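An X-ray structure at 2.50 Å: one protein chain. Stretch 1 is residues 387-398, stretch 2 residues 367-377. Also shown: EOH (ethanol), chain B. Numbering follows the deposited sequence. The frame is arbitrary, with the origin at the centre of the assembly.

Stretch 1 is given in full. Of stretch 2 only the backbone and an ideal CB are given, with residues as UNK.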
# COMPACT_ATOMS: atom_id res chain seq x y z
N CYS A 387 -19.23 18.05 15.41
CA CYS A 387 -19.11 19.34 14.74
C CYS A 387 -20.13 19.43 13.60
O CYS A 387 -20.22 18.54 12.77
CB CYS A 387 -17.70 19.56 14.22
SG CYS A 387 -16.43 19.54 15.51
N MSE A 388 -20.93 20.49 13.59
CA MSE A 388 -21.94 20.73 12.57
C MSE A 388 -22.00 22.21 12.24
O MSE A 388 -21.88 23.06 13.14
CB MSE A 388 -23.33 20.26 13.04
CG MSE A 388 -23.44 18.74 13.19
SE MSE A 388 -25.14 18.17 13.87
CE MSE A 388 -25.02 18.78 15.61
N PHE A 389 -22.23 22.53 10.96
CA PHE A 389 -22.44 23.92 10.60
C PHE A 389 -23.89 24.25 10.91
O PHE A 389 -24.70 23.35 11.18
CB PHE A 389 -22.11 24.19 9.13
CG PHE A 389 -20.72 23.76 8.74
CD1 PHE A 389 -19.62 24.11 9.52
CD2 PHE A 389 -20.51 23.00 7.60
CE1 PHE A 389 -18.34 23.69 9.17
CE2 PHE A 389 -19.22 22.60 7.24
CZ PHE A 389 -18.14 22.95 8.03
N TRP A 390 -24.21 25.54 10.86
CA TRP A 390 -25.57 25.98 11.06
C TRP A 390 -26.42 25.59 9.86
O TRP A 390 -25.91 25.48 8.74
CB TRP A 390 -25.59 27.50 11.25
CG TRP A 390 -24.85 28.01 12.46
CD1 TRP A 390 -23.78 28.85 12.46
CD2 TRP A 390 -25.17 27.75 13.83
NE1 TRP A 390 -23.42 29.15 13.76
CE2 TRP A 390 -24.24 28.47 14.62
CE3 TRP A 390 -26.17 27.00 14.47
CZ2 TRP A 390 -24.30 28.48 16.02
CZ3 TRP A 390 -26.21 27.00 15.86
CH2 TRP A 390 -25.28 27.72 16.62
N ASP A 391 -27.70 25.37 10.09
CA ASP A 391 -28.61 25.05 9.01
C ASP A 391 -28.90 26.37 8.31
O ASP A 391 -29.26 27.35 8.97
CB ASP A 391 -29.87 24.38 9.60
CG ASP A 391 -30.95 23.96 8.63
OD1 ASP A 391 -31.48 24.84 7.92
OD2 ASP A 391 -31.36 22.78 8.67
N VAL A 392 -28.70 26.40 6.99
CA VAL A 392 -28.88 27.58 6.14
C VAL A 392 -30.32 28.17 6.21
O VAL A 392 -30.47 29.36 5.98
CB VAL A 392 -28.44 27.30 4.68
CG1 VAL A 392 -28.36 28.61 3.89
CG2 VAL A 392 -27.08 26.61 4.65
N PHE A 393 -31.34 27.40 6.59
CA PHE A 393 -32.71 27.95 6.65
C PHE A 393 -33.06 28.47 8.08
O PHE A 393 -34.18 28.94 8.31
CB PHE A 393 -33.75 26.90 6.17
CG PHE A 393 -33.38 26.32 4.82
CD1 PHE A 393 -33.53 27.07 3.66
CD2 PHE A 393 -32.77 25.07 4.73
CE1 PHE A 393 -33.10 26.56 2.42
CE2 PHE A 393 -32.34 24.57 3.49
CZ PHE A 393 -32.52 25.31 2.35
N LYS A 394 -32.09 28.44 9.01
CA LYS A 394 -32.34 28.84 10.39
C LYS A 394 -31.45 29.99 10.88
O LYS A 394 -31.46 30.26 12.09
CB LYS A 394 -32.18 27.61 11.29
CG LYS A 394 -33.39 26.70 11.26
CD LYS A 394 -33.00 25.27 11.58
CE LYS A 394 -34.16 24.31 11.51
NZ LYS A 394 -33.82 23.00 12.12
N TYR A 395 -30.75 30.73 9.97
CA TYR A 395 -29.85 31.85 10.32
C TYR A 395 -30.54 32.95 11.13
O TYR A 395 -29.94 33.39 12.12
CB TYR A 395 -29.19 32.49 9.09
CG TYR A 395 -28.02 31.74 8.49
CD1 TYR A 395 -27.79 30.40 8.82
CD2 TYR A 395 -27.19 32.33 7.55
CE1 TYR A 395 -26.72 29.69 8.26
CE2 TYR A 395 -26.15 31.62 6.95
CZ TYR A 395 -25.92 30.30 7.30
OH TYR A 395 -24.90 29.60 6.72
N PRO A 396 -31.78 33.40 10.78
CA PRO A 396 -32.43 34.44 11.58
C PRO A 396 -32.63 34.03 13.04
O PRO A 396 -32.41 34.86 13.94
CB PRO A 396 -33.77 34.63 10.87
CG PRO A 396 -33.51 34.21 9.46
CD PRO A 396 -32.62 33.03 9.62
N GLN A 397 -32.98 32.75 13.29
CA GLN A 397 -33.21 32.19 14.62
C GLN A 397 -31.89 32.03 15.41
O GLN A 397 -31.88 32.24 16.62
CB GLN A 397 -33.94 30.85 14.52
CG GLN A 397 -35.33 30.97 13.86
CD GLN A 397 -35.34 30.51 12.41
OE1 GLN A 397 -35.00 31.26 11.48
NE2 GLN A 397 -35.75 29.28 12.18
N ILE A 398 -30.78 31.69 14.72
CA ILE A 398 -29.44 31.56 15.32
C ILE A 398 -28.97 32.95 15.72
O ILE A 398 -28.54 33.13 16.86
CB ILE A 398 -28.43 30.85 14.36
CG1 ILE A 398 -28.91 29.46 13.95
CG2 ILE A 398 -26.99 30.82 14.95
CD1 ILE A 398 -28.49 29.10 12.61
N UNK A 367 -28.91 25.13 23.64
CA UNK A 367 -30.16 25.72 23.21
C UNK A 367 -30.26 25.99 21.69
O UNK A 367 -31.36 26.28 21.21
CB UNK A 367 -30.37 27.03 23.97
N UNK A 368 -29.13 25.86 20.93
CA UNK A 368 -29.16 26.07 19.48
C UNK A 368 -28.78 24.81 18.71
O UNK A 368 -28.67 24.88 17.48
CB UNK A 368 -28.22 27.21 19.09
N UNK A 369 -28.62 23.65 19.40
CA UNK A 369 -28.30 22.35 18.75
C UNK A 369 -29.33 21.99 17.67
O UNK A 369 -29.01 21.31 16.69
CB UNK A 369 -28.24 21.23 19.79
N UNK A 370 -30.57 22.45 17.87
CA UNK A 370 -31.74 22.31 17.01
C UNK A 370 -31.58 23.04 15.66
O UNK A 370 -32.25 22.67 14.68
CB UNK A 370 -32.98 22.84 17.74
N UNK A 371 -30.70 24.06 15.60
CA UNK A 371 -30.46 24.87 14.40
C UNK A 371 -29.21 24.45 13.62
O UNK A 371 -28.87 25.10 12.63
CB UNK A 371 -30.34 26.34 14.79
N UNK A 372 -28.56 23.36 14.03
CA UNK A 372 -27.39 22.79 13.37
C UNK A 372 -27.82 21.85 12.24
O UNK A 372 -28.93 21.32 12.31
CB UNK A 372 -26.51 22.05 14.38
N UNK A 373 -26.95 21.63 11.23
CA UNK A 373 -27.26 20.76 10.10
C UNK A 373 -26.51 19.42 10.25
O UNK A 373 -25.28 19.36 10.05
CB UNK A 373 -26.89 21.44 8.78
N UNK A 374 -27.25 18.33 10.58
CA UNK A 374 -26.60 17.03 10.81
C UNK A 374 -25.98 16.40 9.57
O UNK A 374 -25.13 15.54 9.72
CB UNK A 374 -27.62 16.05 11.40
N UNK A 375 -26.34 16.88 8.37
CA UNK A 375 -25.78 16.40 7.09
C UNK A 375 -24.32 16.83 6.94
O UNK A 375 -23.61 16.25 6.13
CB UNK A 375 -26.60 16.93 5.91
N UNK A 376 -23.88 17.84 7.73
CA UNK A 376 -22.53 18.42 7.73
C UNK A 376 -21.63 17.90 8.86
O UNK A 376 -20.45 18.26 8.88
CB UNK A 376 -22.63 19.94 7.83
N UNK A 377 -22.18 17.07 9.80
CA UNK A 377 -21.48 16.51 10.97
C UNK A 377 -20.13 15.92 10.63
O UNK A 377 -20.03 15.06 9.75
CB UNK A 377 -22.34 15.43 11.63
C1 EOH B . -29.25 17.29 16.66
C2 EOH B . -30.58 17.55 17.37
O EOH B . -29.17 18.27 15.64

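Position 367 has nothing of stretch 1 within 5.5 Å of its CB, so the contact sets no preference. It is Asn367.

At 368 the CB points toward stretch 1 and lies 3.8 Å from Trp390 CZ3. A small or medium side chain suits a place beside an indole; the residue is Thr368, whose OG1 sits at the ring edge, 3.3 Å from Trp390 CH2.

Position 369 opens a short 3-10 segment, its CB directed away. Only a long, flexible chain could return to the methyl end of Met388. Met369, a selenomethionine, does so, its CE 3.5 Å from Met388 CE.

Position 370 points sideways into open space, where many polar residues would serve. Lys394 NZ donates to the carbonyl O of 370 at 3.0 Å. The residue is Gln370, whose NE2 turns back to bond Asn367 O at 2.9 Å.

At 371 the CB lies 3.5 Å from Ile398 CG1 and 4.2 Å from both Lys394 CB and Trp390 CE3, so a sizeable apolar or aromatic group fits. Tyr371 takes Gln397 CB over one ring face, 4.0 Å from the CB to the ring centroid, a CH-pi contact. Its backbone O accepts from Asp391 N at 2.8 Å.

At 372 the backbone bridges Trp390, and nearby stand an indole face and the carbonyl of Met388. A long side chain with a flat, donating end could use both. Arg372 does: its guanidinium stacks on Trp390, centres 3.8 Å apart and planes at 18°, while NH1 donates to Met388 O at 2.8 Å.

Position 373 gives its N to Phe389 O at 2.8 Å, with any residue but proline. Its CB runs sideways, 4.0 Å from Asp391 CA, leaving room for a compact polar group. Asp373 reaches a water through OD2 (3.0 Å), and that water also donates to Trp390 O (2.7 Å).

At 374 phi is -67° and CB is 4.1 Å from Met388 SE; proline or a small apolar residue suits. Pro374 packs against that selenium.

Position 375 points away, free for a soluble residue. Lys375 curls back, its NZ in a salt bridge with Asp373 OD1 at 3.0 Å.

At 376 CB lies 3.7 Å from Phe389 CD2, and the Phe389 N needs an acceptor: Ser, Thr or Asn are candidates. Thr376 OG1 accepts from Phe389 N at 3.0 Å and donates to Asp373 O at 2.5 Å.

Position 377, 3.8 Å from Met388 CG at its CB, favours an apolar chain. It is Met377, also a selenomethionine.

Stretch 2, residues 367-377: NTMQYRDPKTM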
# COMPACT_ATOMS: atom_id res chain seq x y z
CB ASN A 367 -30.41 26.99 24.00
CG ASN A 367 -30.67 26.76 25.48
OD1 ASN A 367 -31.09 25.68 25.91
ND2 ASN A 367 -30.42 27.77 26.29
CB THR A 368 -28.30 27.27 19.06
OG1 THR A 368 -26.93 27.04 19.39
CG2 THR A 368 -28.78 28.56 19.65
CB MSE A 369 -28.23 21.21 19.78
CG MSE A 369 -26.99 21.21 20.65
SE MSE A 369 -25.32 21.28 19.68
CE MSE A 369 -25.26 19.48 19.05
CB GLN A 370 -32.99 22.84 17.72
CG GLN A 370 -32.76 24.11 18.55
CD GLN A 370 -34.05 24.74 19.03
OE1 GLN A 370 -35.14 24.53 18.47
NE2 GLN A 370 -33.94 25.55 20.08
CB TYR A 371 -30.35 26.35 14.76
CG TYR A 371 -31.47 26.92 15.60
CD1 TYR A 371 -32.80 26.64 15.32
CD2 TYR A 371 -31.20 27.86 16.60
CE1 TYR A 371 -33.84 27.20 16.07
CE2 TYR A 371 -32.23 28.43 17.35
CZ TYR A 371 -33.55 28.10 17.08
OH TYR A 371 -34.55 28.67 17.83
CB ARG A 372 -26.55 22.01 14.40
CG ARG A 372 -26.06 22.85 15.57
CD ARG A 372 -24.59 23.10 15.43
NE ARG A 372 -24.10 23.99 16.48
CZ ARG A 372 -23.08 24.82 16.32
NH1 ARG A 372 -22.44 24.89 15.16
NH2 ARG A 372 -22.69 25.61 17.32
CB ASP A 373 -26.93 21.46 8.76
CG ASP A 373 -27.28 20.71 7.48
OD1 ASP A 373 -27.85 19.59 7.57
OD2 ASP A 373 -26.97 21.24 6.39
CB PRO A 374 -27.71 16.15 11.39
CG PRO A 374 -28.98 16.80 10.99
CD PRO A 374 -28.70 18.27 10.87
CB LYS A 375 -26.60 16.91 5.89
CG LYS A 375 -28.05 16.39 5.86
CD LYS A 375 -28.92 16.96 4.69
CE LYS A 375 -29.34 18.42 4.81
NZ LYS A 375 -30.19 18.69 6.01
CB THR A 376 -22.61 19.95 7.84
OG1 THR A 376 -23.10 20.30 9.14
CG2 THR A 376 -23.46 20.58 6.77
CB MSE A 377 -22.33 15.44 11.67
CG MSE A 377 -21.84 15.13 13.08
SE MSE A 377 -22.84 13.73 14.01
CE MSE A 377 -24.70 14.12 13.40
O HOH W 1 -31.61 21.57 11.85
O HOH W 2 -25.14 23.61 6.88
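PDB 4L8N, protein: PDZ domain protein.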